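PDB 5CWW: nucleoporin NUP82 from Chaetomium thermophilum, which probably serves as a structural component of the nuclear pore complex and a docking partner for transport factors, this chain being its N-terminal beta-propeller part. Local coordinates for residues E323-V326 and A327-L331; W450-P453 and R454-K458. All coordinates share one frame; numbering follows the deposited sequence.

Contact 1: residues E323-V326 and A327-L331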
ATOM      1  N   GLU B 323      17.123 -17.105 -13.754  1.00 92.73           N
ATOM      2  CA  GLU B 323      16.346 -17.959 -12.867  1.00 90.76           C
ATOM      3  C   GLU B 323      17.232 -18.518 -11.758  1.00 82.66           C
ATOM      4  O   GLU B 323      16.775 -18.734 -10.635  1.00 80.52           O
ATOM      5  CB  GLU B 323      15.699 -19.098 -13.659  1.00 97.92           C
ATOM      6  CG  GLU B 323      14.741 -19.961 -12.855  1.00101.98           C
ATOM      7  CD  GLU B 323      14.121 -21.071 -13.686  1.00107.28           C
ATOM      8  OE1 GLU B 323      13.187 -21.738 -13.190  1.00108.42           O
ATOM      9  OE2 GLU B 323      14.568 -21.279 -14.833  1.00110.66           O
ATOM     10  N   ARG B 324      18.503 -18.749 -12.079  1.00 79.31           N
ATOM     11  CA  ARG B 324      19.458 -19.269 -11.106  1.00 77.92           C
ATOM     12  C   ARG B 324      19.855 -18.193 -10.098  1.00 74.22           C
ATOM     13  O   ARG B 324      20.180 -18.496  -8.949  1.00 71.92           O
ATOM     14  CB  ARG B 324      20.704 -19.814 -11.810  1.00 82.98           C
ATOM     15  CG  ARG B 324      20.445 -21.052 -12.661  1.00 89.46           C
ATOM     16  CD  ARG B 324      21.734 -21.648 -13.215  1.00 98.29           C
ATOM     17  NE  ARG B 324      22.410 -20.758 -14.158  1.00104.90           N
ATOM     18  CZ  ARG B 324      23.446 -19.973 -13.863  1.00110.13           C
ATOM     19  NH1 ARG B 324      23.953 -19.942 -12.638  1.00111.65           N
ATOM     20  NH2 ARG B 324      23.980 -19.207 -14.806  1.00112.76           N
ATOM     21  N   LEU B 325      19.825 -16.937 -10.532  1.00 74.24           N
ATOM     22  CA  LEU B 325      20.213 -15.824  -9.676  1.00 75.44           C
ATOM     23  C   LEU B 325      19.204 -15.604  -8.557  1.00 71.87           C
ATOM     24  O   LEU B 325      19.577 -15.264  -7.436  1.00 72.42           O
ATOM     25  CB  LEU B 325      20.364 -14.544 -10.503  1.00 76.89           C
ATOM     26  CG  LEU B 325      20.721 -13.270  -9.729  1.00 76.89           C
ATOM     27  CD1 LEU B 325      22.022 -13.438  -8.960  1.00 78.36           C
ATOM     28  CD2 LEU B 325      20.810 -12.082 -10.676  1.00 78.18           C
ATOM     29  N   VAL B 326      17.925 -15.799  -8.860  1.00 68.31           N
ATOM     30  CA  VAL B 326      16.882 -15.646  -7.854  1.00 64.27           C
ATOM     31  C   VAL B 326      17.064 -16.700  -6.771  1.00 64.11           C
ATOM     32  O   VAL B 326      16.952 -16.406  -5.582  1.00 61.74           O
ATOM     33  CB  VAL B 326      15.470 -15.761  -8.464  1.00 63.39           C
ATOM     34  CG1 VAL B 326      14.402 -15.579  -7.394  1.00 61.96           C
ATOM     35  CG2 VAL B 326      15.283 -14.728  -9.560  1.00 63.54           C
ATOM     36  N   ALA B 327      17.358 -17.927  -7.189  1.00 67.65           N
ATOM     37  CA  ALA B 327      17.607 -19.011  -6.247  1.00 68.90           C
ATOM     38  C   ALA B 327      18.849 -18.707  -5.416  1.00 67.59           C
ATOM     39  O   ALA B 327      18.867 -18.927  -4.206  1.00 67.62           O
ATOM     40  CB  ALA B 327      17.766 -20.332  -6.984  1.00 73.25           C
ATOM     41  N   GLN B 328      19.884 -18.196  -6.076  1.00 68.49           N
ATOM     42  CA  GLN B 328      21.116 -17.802  -5.399  1.00 68.35           C
ATOM     43  C   GLN B 328      20.881 -16.719  -4.348  1.00 63.30           C
ATOM     44  O   GLN B 328      21.351 -16.831  -3.215  1.00 63.95           O
ATOM     45  CB  GLN B 328      22.146 -17.310  -6.419  1.00 75.96           C
ATOM     46  CG  GLN B 328      23.061 -18.401  -6.940  1.00 84.26           C
ATOM     47  CD  GLN B 328      23.991 -18.937  -5.869  1.00 90.66           C
ATOM     48  OE1 GLN B 328      24.081 -18.379  -4.774  1.00 90.76           O
ATOM     49  NE2 GLN B 328      24.685 -20.026  -6.177  1.00 95.57           N
ATOM     50  N   GLN B 329      20.157 -15.672  -4.729  1.00 59.12           N
ATOM     51  CA  GLN B 329      19.901 -14.552  -3.834  1.00 55.78           C
ATOM     52  C   GLN B 329      19.113 -14.994  -2.604  1.00 55.41           C
ATOM     53  O   GLN B 329      19.402 -14.566  -1.487  1.00 56.74           O
ATOM     54  CB  GLN B 329      19.157 -13.440  -4.572  1.00 54.57           C
ATOM     55  CG  GLN B 329      20.038 -12.643  -5.525  1.00 58.38           C
ATOM     56  CD  GLN B 329      19.273 -11.568  -6.274  1.00 61.06           C
ATOM     57  OE1 GLN B 329      18.055 -11.654  -6.438  1.00 62.07           O
ATOM     58  NE2 GLN B 329      19.984 -10.543  -6.723  1.00 62.55           N
ATOM     59  N   GLN B 330      18.125 -15.858  -2.813  1.00 55.60           N
ATOM     60  CA  GLN B 330      17.317 -16.374  -1.713  1.00 54.18           C
ATOM     61  C   GLN B 330      18.146 -17.244  -0.776  1.00 53.89           C
ATOM     62  O   GLN B 330      17.957 -17.218   0.438  1.00 53.27           O
ATOM     63  CB  GLN B 330      16.133 -17.179  -2.247  1.00 56.35           C
ATOM     64  CG  GLN B 330      15.026 -16.335  -2.851  1.00 54.63           C
ATOM     65  CD  GLN B 330      13.795 -17.154  -3.190  1.00 54.54           C
ATOM     66  OE1 GLN B 330      13.753 -18.360  -2.944  1.00 55.88           O
ATOM     67  NE2 GLN B 330      12.785 -16.504  -3.755  1.00 53.31           N
ATOM     68  N   LEU B 331      19.059 -18.022  -1.347  1.00 57.97           N
ATOM     69  CA  LEU B 331      19.933 -18.873  -0.552  1.00 59.94           C
ATOM     70  C   LEU B 331      20.906 -18.027   0.265  1.00 61.87           C
ATOM     71  O   LEU B 331      21.235 -18.362   1.404  1.00 64.51           O
ATOM     72  CB  LEU B 331      20.698 -19.843  -1.453  1.00 60.38           C
ATOM     73  CG  LEU B 331      21.710 -20.757  -0.760  1.00 60.78           C
ATOM     74  CD1 LEU B 331      21.054 -21.542   0.366  1.00 62.75           C
ATOM     75  CD2 LEU B 331      22.345 -21.699  -1.770  1.00 61.56           C
TER
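L325 has CG trans to its backbone N (chi1 178°), which sets CG beside its own carbonyl carbon, while Q329 turns CG opposite its carbonyl carbon (chi1 -75°), beside its backbone N and close to L325 O. The two side chains thus meet at the i, i+4 spacing of one alpha-helical turn in helix 321-338. The backbone hydrogen bonds of the helix, such as Q329 N to L325 O at 2.8 Å, run through the segment. The leucine passes at a slant over the glutamine chain: L325 CD1 rests 4.0 Å from Q329 CG, and L325 CG lies beside the amide carbon and NE2. Leucine suits the place by covering the chain with carbon, leaving the amide's polar atoms to the nearby loop. There Q329 NE2 donates to the carbonyl of L451, while OE1 takes a weak hydrogen bond from the N of W450. With an alanine here, the carbonyl of L451 would probably be left without its mate and L325 would lose the chain it leans on. The small A327 fits close to V310 of helix 298-315. Q330 NE2 hydrogen-bonds to A448 O and E447 OE1, and its side chain and that of V326 run in parallel out of the helix, with V326 CG1 4.1 Å from Q330 NE2.

Contact 2: residues W450-P453 and R454-K458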
ATOM      1  N   TRP B 450      15.587  -9.612  -5.500  1.00 49.52           N
ATOM      2  CA  TRP B 450      16.398  -8.401  -5.472  1.00 49.32           C
ATOM      3  C   TRP B 450      16.891  -8.094  -6.875  1.00 51.97           C
ATOM      4  O   TRP B 450      16.950  -8.982  -7.725  1.00 52.56           O
ATOM      5  CB  TRP B 450      17.596  -8.561  -4.533  1.00 50.88           C
ATOM      6  CG  TRP B 450      17.247  -8.770  -3.092  1.00 50.21           C
ATOM      7  CD1 TRP B 450      17.250  -7.829  -2.109  1.00 50.93           C
ATOM      8  CD2 TRP B 450      16.859 -10.001  -2.469  1.00 49.21           C
ATOM      9  NE1 TRP B 450      16.886  -8.394  -0.911  1.00 50.39           N
ATOM     10  CE2 TRP B 450      16.641  -9.726  -1.105  1.00 49.35           C
ATOM     11  CE3 TRP B 450      16.675 -11.306  -2.932  1.00 47.69           C
ATOM     12  CZ2 TRP B 450      16.245 -10.708  -0.198  1.00 48.08           C
ATOM     13  CZ3 TRP B 450      16.282 -12.282  -2.029  1.00 47.78           C
ATOM     14  CH2 TRP B 450      16.073 -11.977  -0.677  1.00 47.75           C
ATOM     15  N   LEU B 451      17.254  -6.840  -7.119  1.00 51.17           N
ATOM     16  CA  LEU B 451      17.914  -6.487  -8.367  1.00 52.63           C
ATOM     17  C   LEU B 451      19.275  -7.173  -8.425  1.00 53.79           C
ATOM     18  O   LEU B 451      19.807  -7.574  -7.394  1.00 53.55           O
ATOM     19  CB  LEU B 451      18.069  -4.975  -8.489  1.00 52.39           C
ATOM     20  CG  LEU B 451      16.774  -4.194  -8.714  1.00 51.38           C
ATOM     21  CD1 LEU B 451      16.999  -2.712  -8.454  1.00 54.30           C
ATOM     22  CD2 LEU B 451      16.255  -4.419 -10.129  1.00 50.71           C
ATOM     23  N   PRO B 452      19.842  -7.321  -9.632  1.00 55.89           N
ATOM     24  CA  PRO B 452      21.145  -7.985  -9.765  1.00 57.86           C
ATOM     25  C   PRO B 452      22.282  -7.229  -9.078  1.00 59.07           C
ATOM     26  O   PRO B 452      22.170  -6.023  -8.868  1.00 57.88           O
ATOM     27  CB  PRO B 452      21.376  -8.014 -11.280  1.00 58.90           C
ATOM     28  CG  PRO B 452      20.044  -7.825 -11.890  1.00 57.46           C
ATOM     29  CD  PRO B 452      19.251  -6.997 -10.942  1.00 56.22           C
ATOM     30  N   PRO B 453      23.369  -7.935  -8.729  1.00 63.00           N
ATOM     31  CA  PRO B 453      24.586  -7.249  -8.287  1.00 65.29           C
ATOM     32  C   PRO B 453      25.335  -6.666  -9.479  1.00 69.86           C
ATOM     33  O   PRO B 453      25.106  -7.102 -10.608  1.00 70.99           O
ATOM     34  CB  PRO B 453      25.390  -8.361  -7.615  1.00 65.39           C
ATOM     35  CG  PRO B 453      24.974  -9.596  -8.333  1.00 65.66           C
ATOM     36  CD  PRO B 453      23.522  -9.400  -8.690  1.00 63.47           C
ATOM     37  N   ARG B 454      26.211  -5.698  -9.238  1.00 75.16           N
ATOM     38  CA  ARG B 454      26.982  -5.088 -10.316  1.00 80.96           C
ATOM     39  C   ARG B 454      27.968  -6.083 -10.925  1.00 87.71           C
ATOM     40  O   ARG B 454      28.496  -5.859 -12.014  1.00 88.09           O
ATOM     41  CB  ARG B 454      27.723  -3.853  -9.805  1.00 83.24           C
ATOM     42  CG  ARG B 454      26.795  -2.733  -9.368  1.00 83.88           C
ATOM     43  CD  ARG B 454      27.563  -1.535  -8.845  1.00 87.02           C
ATOM     44  NE  ARG B 454      26.667  -0.484  -8.366  1.00 87.65           N
ATOM     45  CZ  ARG B 454      26.096   0.433  -9.141  1.00 88.46           C
ATOM     46  NH1 ARG B 454      26.312   0.443 -10.450  1.00 90.47           N
ATOM     47  NH2 ARG B 454      25.299   1.345  -8.601  1.00 87.40           N
ATOM     48  N   SER B 455      28.206  -7.183 -10.215  1.00 91.20           N
ATOM     49  CA  SER B 455      29.086  -8.241 -10.696  1.00 98.12           C
ATOM     50  C   SER B 455      28.560  -8.848 -11.993  1.00101.30           C
ATOM     51  O   SER B 455      29.333  -9.243 -12.865  1.00103.27           O
ATOM     52  CB  SER B 455      29.233  -9.333  -9.632  1.00 98.67           C
ATOM     53  OG  SER B 455      29.616  -8.784  -8.383  1.00 97.49           O
ATOM     54  N   LYS B 456      27.238  -8.920 -12.110  1.00102.78           N
ATOM     55  CA  LYS B 456      26.595  -9.490 -13.288  1.00108.00           C
ATOM     56  C   LYS B 456      26.860  -8.646 -14.530  1.00113.33           C
ATOM     57  O   LYS B 456      26.733  -7.421 -14.498  1.00110.64           O
ATOM     58  CB  LYS B 456      25.086  -9.618 -13.058  1.00107.61           C
ATOM     59  CG  LYS B 456      24.285 -10.003 -14.299  1.00110.71           C
ATOM     60  CD  LYS B 456      22.799 -10.079 -13.993  1.00111.04           C
ATOM     61  CE  LYS B 456      21.980 -10.289 -15.256  1.00113.23           C
ATOM     62  NZ  LYS B 456      20.518 -10.285 -14.974  1.00112.31           N
ATOM     63  N   ASN B 457      27.220  -9.315 -15.621  1.00119.27           N
ATOM     64  CA  ASN B 457      27.412  -8.656 -16.907  1.00126.09           C
ATOM     65  C   ASN B 457      26.189  -8.846 -17.794  1.00127.23           C
ATOM     66  O   ASN B 457      25.731  -9.970 -18.000  1.00127.21           O
ATOM     67  CB  ASN B 457      28.658  -9.199 -17.608  1.00130.06           C
ATOM     68  CG  ASN B 457      29.937  -8.868 -16.861  1.00131.23           C
ATOM     69  OD1 ASN B 457      29.929  -8.681 -15.645  1.00129.94           O
ATOM     70  ND2 ASN B 457      31.045  -8.794 -17.590  1.00133.91           N
ATOM     71  N   LYS B 458      25.661  -7.743 -18.314  1.00126.75           N
ATOM     72  CA  LYS B 458      24.455  -7.785 -19.133  1.00128.63           C
ATOM     73  C   LYS B 458      24.704  -8.550 -20.426  1.00132.96           C
ATOM     74  O   LYS B 458      25.702  -8.324 -21.111  1.00135.17           O
ATOM     75  CB  LYS B 458      23.966  -6.369 -19.444  1.00127.50           C
ATOM     76  CG  LYS B 458      23.646  -5.539 -18.209  1.00125.14           C
ATOM     77  CD  LYS B 458      23.040  -4.194 -18.582  1.00124.55           C
ATOM     78  CE  LYS B 458      22.733  -3.360 -17.347  1.00122.79           C
ATOM     79  NZ  LYS B 458      22.039  -2.086 -17.686  1.00121.68           N
TER
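P453 and K456 are the first and last residues of a type I beta turn, closed by the backbone hydrogen bond from K456 N to P453 O at 3.2 Å. The bond is moderately straight, 150° at the hydrogen, but the donor sits above the carbonyl plane, 55° out of it, so it does not lie on a lone pair. Proline suits the first place because the closing bond uses only its carbonyl, and the ring restricts the backbone leading into the bend. R454 and S455 occupy the two middle positions and are both exposed; S455 suits the bend as a small polar residue, while R454 reaches from it to a neighbouring loop.

The nonpolar part of the contact belongs to P452 and K456. The lysine sets CG trans to its backbone N (chi1 171°) and then runs fully extended, which brings K456 CD against the CB-CG side of the P452 ring, 3.7 Å from P452 CB and 4.1 Å from P452 CG. Lysine serves here in two ways, nonpolar along its methylenes and charged at its end.

The charges find partners beyond the turn. K456 NZ makes a salt bridge to E322 OE1, and R454, extended from CG to NE, makes one from NE to D231 OD1, with its chain also touching Y229 and Q232.

Backbone bonding of P452 with L230 adds a further tie to that neighbouring loop. The turn lies at the surface, in the connection between strands 437-441 and 469-476, with E322 linking it to the first turn of helix 321-338.

From the N terminus, the chain builds the early strands of the propeller and, between strands 281-284 and 369-370, makes an excursion through helices 298-315 and 321-338; contact 1 lies on the second of these. The chain then returns to the sheets, and contact 2 follows in the loop that leaves strand 437-441 and re-enters at 469-476. The two are in series, neither nested nor crossed, each local to its own continuous segment, and only contact 2 closes a bend. The centres of contact 1 and contact 2 lie about 12 Å apart. The Q329 side chain at the loop backbone and the E322 to K456 salt bridge join the helical excursion to this later connection, and packing of W450 against Q330 adds to them.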